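Local coordinates for protein endo-1,4-beta-mannanase (Eisenia fetida, PDB 5Y6T) that probably hydrolyses internal beta-1,4-mannosidic linkages in mannans as a cold-adapted endo-mannanase of glycoside hydrolase family 5, at residues Ile223-Trp229 / Ile260-His266; Pro292-Phe298 / Tyr320-Trp326; Asn93-Ser97 / Met149-Leu153. All coordinates share one frame; numbering follows the deposited sequence.

Contact 1: residues Ile223-Trp229 / Ile260-His266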
# COMPACT_ATOMS: atom_id res chain seq x y z
N ILE A 223 6.08 -6.40 -8.00
CA ILE A 223 5.25 -5.23 -8.26
C ILE A 223 5.27 -4.21 -7.09
O ILE A 223 5.56 -4.53 -5.93
CB ILE A 223 3.83 -5.63 -8.64
CG1 ILE A 223 3.10 -5.91 -7.42
CG2 ILE A 223 3.79 -6.80 -9.60
CD1 ILE A 223 2.38 -4.70 -7.00
N VAL A 224 5.00 -2.96 -7.42
CA VAL A 224 4.96 -1.88 -6.46
C VAL A 224 3.61 -1.17 -6.63
O VAL A 224 3.05 -1.05 -7.73
CB VAL A 224 6.15 -0.93 -6.66
CG1 VAL A 224 6.05 0.28 -5.76
CG2 VAL A 224 7.45 -1.73 -6.46
N THR A 225 3.07 -0.73 -5.50
CA THR A 225 1.84 0.07 -5.51
C THR A 225 2.10 1.33 -4.64
O THR A 225 3.20 1.54 -4.09
CB THR A 225 0.61 -0.78 -5.10
OG1 THR A 225 -0.61 0.01 -5.27
CG2 THR A 225 0.74 -1.39 -3.66
N LEU A 226 1.04 2.14 -4.50
CA LEU A 226 1.07 3.40 -3.76
C LEU A 226 -0.40 3.70 -3.43
O LEU A 226 -1.24 3.83 -4.31
CB LEU A 226 1.69 4.49 -4.70
CG LEU A 226 1.90 5.87 -4.07
CD1 LEU A 226 0.69 6.65 -3.63
CD2 LEU A 226 2.91 5.81 -2.95
N GLY A 227 -0.75 3.73 -2.15
CA GLY A 227 -2.09 3.86 -1.66
C GLY A 227 -2.44 5.33 -1.40
O GLY A 227 -2.04 5.90 -0.37
N SER A 228 -3.24 5.96 -2.26
CA SER A 228 -3.67 7.33 -2.00
C SER A 228 -4.90 7.37 -1.05
O SER A 228 -5.68 6.42 -1.00
CB SER A 228 -4.04 8.16 -3.29
OG SER A 228 -2.85 8.47 -3.98
N TRP A 229 -5.05 8.47 -0.34
CA TRP A 229 -6.09 8.55 0.66
C TRP A 229 -7.52 8.68 0.10
O TRP A 229 -8.48 8.43 0.81
CB TRP A 229 -5.78 9.69 1.61
CG TRP A 229 -6.65 10.93 1.49
CD1 TRP A 229 -7.55 11.36 2.46
CD2 TRP A 229 -6.65 11.94 0.46
NE1 TRP A 229 -8.08 12.56 2.07
CE2 TRP A 229 -7.54 12.95 0.87
CE3 TRP A 229 -5.96 12.13 -0.75
CZ2 TRP A 229 -7.81 14.08 0.08
CZ3 TRP A 229 -6.23 13.23 -1.53
CH2 TRP A 229 -7.15 14.22 -1.10
N ILE A 260 5.00 2.57 -10.76
CA ILE A 260 4.23 1.60 -10.00
C ILE A 260 3.44 0.68 -10.95
O ILE A 260 3.42 0.95 -12.17
CB ILE A 260 3.35 2.25 -8.96
CG1 ILE A 260 2.20 3.00 -9.57
CG2 ILE A 260 4.20 3.03 -8.06
CD1 ILE A 260 1.17 3.54 -8.59
N ASP A 261 2.89 -0.42 -10.44
CA ASP A 261 2.26 -1.40 -11.25
C ASP A 261 0.77 -1.42 -11.14
O ASP A 261 0.12 -1.80 -12.13
CB ASP A 261 2.78 -2.79 -10.89
CG ASP A 261 4.25 -2.89 -11.17
OD1 ASP A 261 4.62 -3.04 -12.40
OD2 ASP A 261 5.05 -2.71 -10.23
N PHE A 262 0.24 -1.12 -9.93
CA PHE A 262 -1.21 -0.90 -9.77
C PHE A 262 -1.49 0.30 -8.87
O PHE A 262 -0.78 0.58 -7.89
CB PHE A 262 -2.01 -2.14 -9.41
CG PHE A 262 -1.72 -2.77 -8.05
CD1 PHE A 262 -2.36 -2.33 -6.91
CD2 PHE A 262 -0.85 -3.83 -7.94
CE1 PHE A 262 -2.20 -2.96 -5.69
CE2 PHE A 262 -0.65 -4.44 -6.71
CZ PHE A 262 -1.31 -3.99 -5.59
N TYR A 263 -2.48 1.05 -9.31
CA TYR A 263 -3.04 2.17 -8.53
C TYR A 263 -3.82 1.56 -7.31
O TYR A 263 -4.17 0.36 -7.27
CB TYR A 263 -3.95 3.04 -9.38
CG TYR A 263 -3.21 3.70 -10.50
CD1 TYR A 263 -2.21 4.64 -10.26
CD2 TYR A 263 -3.49 3.41 -11.81
CE1 TYR A 263 -1.52 5.23 -11.29
CE2 TYR A 263 -2.79 4.02 -12.86
CZ TYR A 263 -1.78 4.93 -12.58
OH TYR A 263 -1.07 5.61 -13.53
N GLN A 264 -4.00 2.42 -6.31
CA GLN A 264 -4.64 1.98 -5.08
C GLN A 264 -5.32 3.19 -4.45
O GLN A 264 -4.65 4.12 -4.05
CB GLN A 264 -3.58 1.39 -4.15
CG GLN A 264 -4.13 1.03 -2.78
CD GLN A 264 -3.13 0.63 -1.73
OE1 GLN A 264 -3.42 0.74 -0.52
NE2 GLN A 264 -1.96 0.25 -2.13
N MET A 265 -6.64 3.18 -4.40
CA MET A 265 -7.39 4.25 -3.82
C MET A 265 -8.03 3.78 -2.55
O MET A 265 -8.67 2.76 -2.52
CB MET A 265 -8.54 4.61 -4.79
CG MET A 265 -8.01 5.19 -6.09
SD MET A 265 -9.42 5.52 -7.10
CE MET A 265 -8.72 6.37 -8.49
N HIS A 266 -7.83 4.52 -1.49
CA HIS A 266 -8.57 4.32 -0.24
C HIS A 266 -9.86 5.15 -0.25
O HIS A 266 -9.97 6.13 -1.02
CB HIS A 266 -7.73 4.82 0.91
CG HIS A 266 -6.42 4.11 1.00
ND1 HIS A 266 -5.39 4.53 1.82
CD2 HIS A 266 -5.93 3.07 0.28
CE1 HIS A 266 -4.36 3.72 1.66
NE2 HIS A 266 -4.67 2.83 0.73
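Val224 and Asp261 hold each other at the start of two neighbouring parallel strands of the family 5 (beta/alpha)8 barrel. With helix 246-253 these strands form a beta-alpha-beta unit. Asp261 N donates to Val224 O over 2.8 Å, nearly straight at 172°. In return, Asp261 OD2 takes Val224 N with its anti lone pair, away from the other oxygen. OD2 also forms a salt bridge with Lys216, so one oxygen serves both partners.

On the side facing helix 201-218, Ile260 is the bump. Its CG2 branch lies 4.0 Å from Val224 CG1, and its CD1 lies against Leu226 CB. The side chain therefore fills the dip between Val224 and Leu226.

The other side carries Thr225, Phe262 and Gln264. Thr225 CB sits over the Phe262 ring, 3.8 Å from its centroid, as a CH-pi contact. Thr225 OG1 stands anti to its own N (chi1 -174°). From there it donates to Phe262 O at 2.7 Å, coming from above the carbonyl plane. Gln264 NE2 adds only a weak bond to that hydroxyl, and Glu163 also takes this amide nitrogen.

Gly227 provides the hollow. The extended Gln264 chain lays its amide there, with CD 3.4 Å from Gly227 CA. The His266 ring closes the same dip, and Ser228 O lies over one of its faces.

Backbone bonds Ser228 N to Gln264 O and His266 N to Ser228 O fix the strands here. Ser228 OG turns to Glu169, and His266 ND1 bonds Glu167. His266 NE2 donates to Gln264 OE1 over 2.7 Å, with the acceptor in the ring plane.

Contact 2: residues Pro292-Phe298 / Tyr320-Trp326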
# COMPACT_ATOMS: atom_id res chain seq x y z
N PRO A 292 -4.21 -1.50 -13.37
CA PRO A 292 -5.29 -1.91 -12.48
C PRO A 292 -5.33 -1.06 -11.23
O PRO A 292 -4.35 -0.35 -10.95
CB PRO A 292 -4.95 -3.39 -12.16
CG PRO A 292 -3.69 -3.72 -12.77
CD PRO A 292 -3.12 -2.48 -13.44
N ASN A 293 -6.45 -1.13 -10.48
CA ASN A 293 -6.70 -0.32 -9.31
C ASN A 293 -7.30 -1.17 -8.23
O ASN A 293 -8.28 -1.83 -8.47
CB ASN A 293 -7.70 0.77 -9.71
CG ASN A 293 -7.88 1.84 -8.66
OD1 ASN A 293 -7.07 2.00 -7.74
ND2 ASN A 293 -8.88 2.65 -8.85
N ASN A 294 -6.76 -1.03 -7.02
CA ASN A 294 -7.14 -1.76 -5.79
C ASN A 294 -7.78 -0.83 -4.83
O ASN A 294 -7.25 0.21 -4.58
CB ASN A 294 -5.89 -2.36 -5.22
CG ASN A 294 -6.13 -3.13 -3.93
OD1 ASN A 294 -6.88 -2.71 -3.06
ND2 ASN A 294 -5.44 -4.24 -3.78
N ILE A 295 -8.96 -1.17 -4.27
CA ILE A 295 -9.53 -0.32 -3.22
C ILE A 295 -8.81 -0.79 -1.93
O ILE A 295 -9.30 -1.70 -1.22
CB ILE A 295 -11.05 -0.45 -3.12
CG1 ILE A 295 -11.73 -0.30 -4.51
CG2 ILE A 295 -11.58 0.55 -2.08
CD1 ILE A 295 -13.28 -0.27 -4.49
N GLY A 296 -7.70 -0.11 -1.63
CA GLY A 296 -6.68 -0.55 -0.64
C GLY A 296 -7.05 -0.34 0.82
O GLY A 296 -6.39 -0.83 1.72
N GLU A 297 -8.06 0.52 1.07
CA GLU A 297 -8.66 0.69 2.39
C GLU A 297 -10.12 1.16 2.22
O GLU A 297 -10.43 1.98 1.37
CB GLU A 297 -8.00 1.77 3.20
CG GLU A 297 -6.53 1.58 3.60
CD GLU A 297 -5.97 2.69 4.49
OE1 GLU A 297 -6.82 3.48 5.08
OE2 GLU A 297 -4.70 2.79 4.62
N PHE A 298 -10.96 0.66 3.12
CA PHE A 298 -12.35 1.11 3.32
C PHE A 298 -12.83 0.38 4.55
O PHE A 298 -12.21 -0.56 5.01
CB PHE A 298 -13.26 0.73 2.14
CG PHE A 298 -13.27 -0.73 1.83
CD1 PHE A 298 -12.27 -1.36 1.08
CD2 PHE A 298 -14.21 -1.55 2.40
CE1 PHE A 298 -12.30 -2.72 0.83
CE2 PHE A 298 -14.20 -2.91 2.20
CZ PHE A 298 -13.25 -3.52 1.45
N TYR A 320 -12.28 -3.54 -10.14
CA TYR A 320 -11.09 -3.39 -9.28
C TYR A 320 -10.32 -4.70 -9.16
O TYR A 320 -10.85 -5.78 -9.40
CB TYR A 320 -11.48 -2.82 -7.91
CG TYR A 320 -12.16 -1.48 -8.01
CD1 TYR A 320 -13.53 -1.38 -8.26
CD2 TYR A 320 -11.44 -0.31 -8.05
CE1 TYR A 320 -14.17 -0.16 -8.44
CE2 TYR A 320 -12.04 0.89 -8.22
CZ TYR A 320 -13.40 0.99 -8.43
OH TYR A 320 -13.95 2.21 -8.64
N CYS A 321 -9.03 -4.62 -8.82
CA CYS A 321 -8.20 -5.77 -8.70
C CYS A 321 -7.95 -6.22 -7.24
O CYS A 321 -7.21 -7.14 -6.99
CB CYS A 321 -6.86 -5.59 -9.41
SG CYS A 321 -5.71 -4.41 -8.63
N GLY A 322 -8.59 -5.55 -6.31
CA GLY A 322 -8.50 -5.94 -4.92
C GLY A 322 -9.35 -5.03 -4.05
O GLY A 322 -9.83 -3.96 -4.47
N ALA A 323 -9.51 -5.52 -2.80
CA ALA A 323 -10.20 -4.85 -1.75
C ALA A 323 -9.58 -5.26 -0.40
O ALA A 323 -9.56 -6.43 -0.11
CB ALA A 323 -11.65 -5.25 -1.83
N TRP A 324 -9.02 -4.28 0.32
CA TRP A 324 -8.46 -4.51 1.62
C TRP A 324 -9.16 -3.65 2.65
O TRP A 324 -9.05 -2.46 2.61
CB TRP A 324 -6.98 -4.23 1.68
CG TRP A 324 -6.15 -5.15 0.80
CD1 TRP A 324 -6.31 -6.48 0.62
CD2 TRP A 324 -5.02 -4.77 0.02
NE1 TRP A 324 -5.36 -6.95 -0.24
CE2 TRP A 324 -4.56 -5.90 -0.62
CE3 TRP A 324 -4.37 -3.56 -0.22
CZ2 TRP A 324 -3.44 -5.87 -1.49
CZ3 TRP A 324 -3.27 -3.52 -1.06
CH2 TRP A 324 -2.79 -4.67 -1.66
N SER A 325 -9.88 -4.31 3.58
CA SER A 325 -10.58 -3.59 4.63
C SER A 325 -9.66 -3.03 5.71
O SER A 325 -8.52 -3.47 5.87
CB SER A 325 -11.64 -4.52 5.22
OG SER A 325 -11.07 -5.69 5.78
N TRP A 326 -10.21 -2.09 6.48
CA TRP A 326 -9.49 -1.40 7.53
C TRP A 326 -10.14 -1.76 8.91
O TRP A 326 -11.31 -1.44 9.13
CB TRP A 326 -9.52 0.12 7.32
CG TRP A 326 -8.64 0.81 8.30
CD1 TRP A 326 -9.00 1.40 9.48
CD2 TRP A 326 -7.21 0.89 8.23
NE1 TRP A 326 -7.87 1.84 10.17
CE2 TRP A 326 -6.76 1.58 9.40
CE3 TRP A 326 -6.26 0.50 7.26
CZ2 TRP A 326 -5.40 1.82 9.65
CZ3 TRP A 326 -4.92 0.78 7.52
CH2 TRP A 326 -4.52 1.43 8.70
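Ile295 lies over the ring of Tyr320 where the last two parallel strands of the (beta/alpha)8 barrel run side by side. Ile295 CD1 sits over the ring centre, 3.8 Å from the centroid, in a CH-pi contact. Ile295 CG1 is anti to its carbonyl carbon (chi1 -49°), which carries CD1 over that face. Tyr320 OH reaches Val282 O.

This half is tight. Cys321 N bonds Asn293 O at 2.9 Å. Ile295 N bonds Gly322 O, and Trp324 N bonds Ile295 O.

Beyond Ile295 the pairing slips by one residue. Gly296 O and Trp324 O face each other as two acceptors, 3.2 Å apart, and Asn28 ND2 binds Gly296 O. Pairing resumes with Trp326 N to Phe298 O, bent to 136°. The Phe298 ring covers Ser325 CA with one face, while its CE1 meets Ala323 CB.

Strand pairing is sparser at this C-terminal end, which is still buried. Glu297 and Trp326 lie side by side there, carboxylate and ring planes 25° apart. Tyr268 and Arg67 hold the carboxylate. OE2 also bonds Tris, probably from the crystallisation liquor, at the end where family 5 enzymes have their active site. Glu297 OE2 approaches Trp326 CZ3 to 3.5 Å.

Contact 3: residues Asn93-Ser97 / Met149-Leu153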
# COMPACT_ATOMS: atom_id res chain seq x y z
N ASN A 93 19.63 -5.59 12.89
CA ASN A 93 19.55 -6.21 11.57
C ASN A 93 18.65 -7.46 11.61
O ASN A 93 18.92 -8.49 10.95
CB ASN A 93 20.95 -6.52 11.03
CG ASN A 93 20.95 -6.94 9.57
OD1 ASN A 93 20.15 -6.41 8.76
ND2 ASN A 93 21.77 -7.94 9.23
N THR A 94 17.51 -7.35 12.30
CA THR A 94 16.51 -8.46 12.20
C THR A 94 15.36 -8.27 11.20
O THR A 94 14.63 -9.23 10.92
CB THR A 94 15.90 -8.86 13.53
OG1 THR A 94 14.92 -7.93 13.97
CG2 THR A 94 17.05 -9.06 14.59
N MET A 95 15.20 -7.08 10.69
CA MET A 95 14.02 -6.81 9.87
C MET A 95 13.86 -7.81 8.75
O MET A 95 12.79 -8.30 8.48
CB MET A 95 14.02 -5.38 9.35
CG MET A 95 12.71 -5.06 8.61
SD MET A 95 12.66 -3.38 8.08
CE MET A 95 12.38 -2.59 9.70
N THR A 96 14.91 -8.00 7.97
CA THR A 96 14.79 -8.92 6.85
C THR A 96 14.39 -10.34 7.22
O THR A 96 13.48 -10.89 6.62
CB THR A 96 16.10 -8.92 6.01
OG1 THR A 96 16.42 -7.58 5.64
CG2 THR A 96 15.95 -9.74 4.82
N SER A 97 15.06 -10.90 8.23
CA SER A 97 14.72 -12.21 8.71
C SER A 97 13.32 -12.25 9.33
O SER A 97 12.61 -13.25 9.23
CB SER A 97 15.82 -12.78 9.68
OG SER A 97 16.09 -11.97 10.76
N MET A 149 17.42 -5.50 1.77
CA MET A 149 16.19 -6.15 2.17
C MET A 149 15.38 -6.70 0.99
O MET A 149 14.93 -7.85 0.98
CB MET A 149 15.36 -5.21 3.06
CG MET A 149 14.04 -5.77 3.43
SD MET A 149 13.25 -4.74 4.66
CE MET A 149 13.21 -3.20 3.82
N VAL A 150 15.16 -5.85 0.01
CA VAL A 150 14.35 -6.19 -1.14
C VAL A 150 15.01 -7.38 -1.87
O VAL A 150 14.35 -8.28 -2.28
CB VAL A 150 14.16 -4.98 -2.02
CG1 VAL A 150 13.61 -5.42 -3.38
CG2 VAL A 150 13.22 -3.97 -1.36
N SER A 151 16.31 -7.27 -2.08
CA SER A 151 17.06 -8.35 -2.78
C SER A 151 16.95 -9.69 -2.05
O SER A 151 16.72 -10.74 -2.59
CB SER A 151 18.55 -7.92 -2.91
OG SER A 151 19.30 -8.98 -3.55
N ALA A 152 17.17 -9.67 -0.74
CA ALA A 152 17.17 -10.87 0.03
C ALA A 152 15.77 -11.50 -0.02
O ALA A 152 15.68 -12.71 0.10
CB ALA A 152 17.55 -10.57 1.48
N LEU A 153 14.71 -10.67 -0.04
CA LEU A 153 13.33 -11.19 -0.03
C LEU A 153 12.74 -11.52 -1.40
O LEU A 153 11.54 -11.83 -1.54
CB LEU A 153 12.39 -10.23 0.77
CG LEU A 153 12.83 -10.08 2.20
CD1 LEU A 153 11.91 -9.02 2.80
CD2 LEU A 153 12.70 -11.37 2.98
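Leu153 N, in a residue whose side chain packs on Thr96, is shared by two carbonyls. It bonds Met149 O at 3.0 Å and, weakly, Val150 O. These bonds belong to the last turn of helix 135-152. That turn meets the first turn of helix 95-108 mainly through side chains.

Thr96 is the centre of the contact. Its two branches part at CB. Thr96 OG1 lies against the aliphatic start of Met149, 3.7 Å from both CB and CG. With OG1 beside the backbone N (chi1 -54°), Thr96 CG2 lies anti to N and reaches Ala152 CB at 3.8 Å. The same methyl also comes near Leu153 CD2, which lies 3.8 Å from Thr96 O.

Next to the threonine the two methionines meet. Met95 SD and Met149 SD touch at 3.7 Å. Both chains run straight from the backbone and then bend at the final torsion.

Asp90 accepts Thr94 N and Met95 N at the start of helix 95-108. Toward the barrel, Met149 and Leu153 rest on Trp162 of strand 159-163. Met95 reaches Val70 and His71 of strand 65-72. Leu99 of helix 95-108 also packs on Met149 and Leu153, joining two helices of the outer layer outside the strands.

Contact 3 comes first along the chain, then contact 1, then contact 2; each closes before the next opens. Contacts 1 and 2 lie in the same barrel wall, centres about 9 Å apart. Strand 262-266 of contact 1 is the neighbour of strand 293-297 of contact 2, and Tyr263 N and O probably bond Pro292 O and Asn294 N. Their C-terminal ends bring His266 and Glu297 together around the pocket that holds Tris, where family 5 enzymes have their active site. Contact 3 lies in the helical layer, with its centre about 22 Å from contact 1 and 26 Å from contact 2. It touches neither and joins outer helices away from contacts 1 and 2.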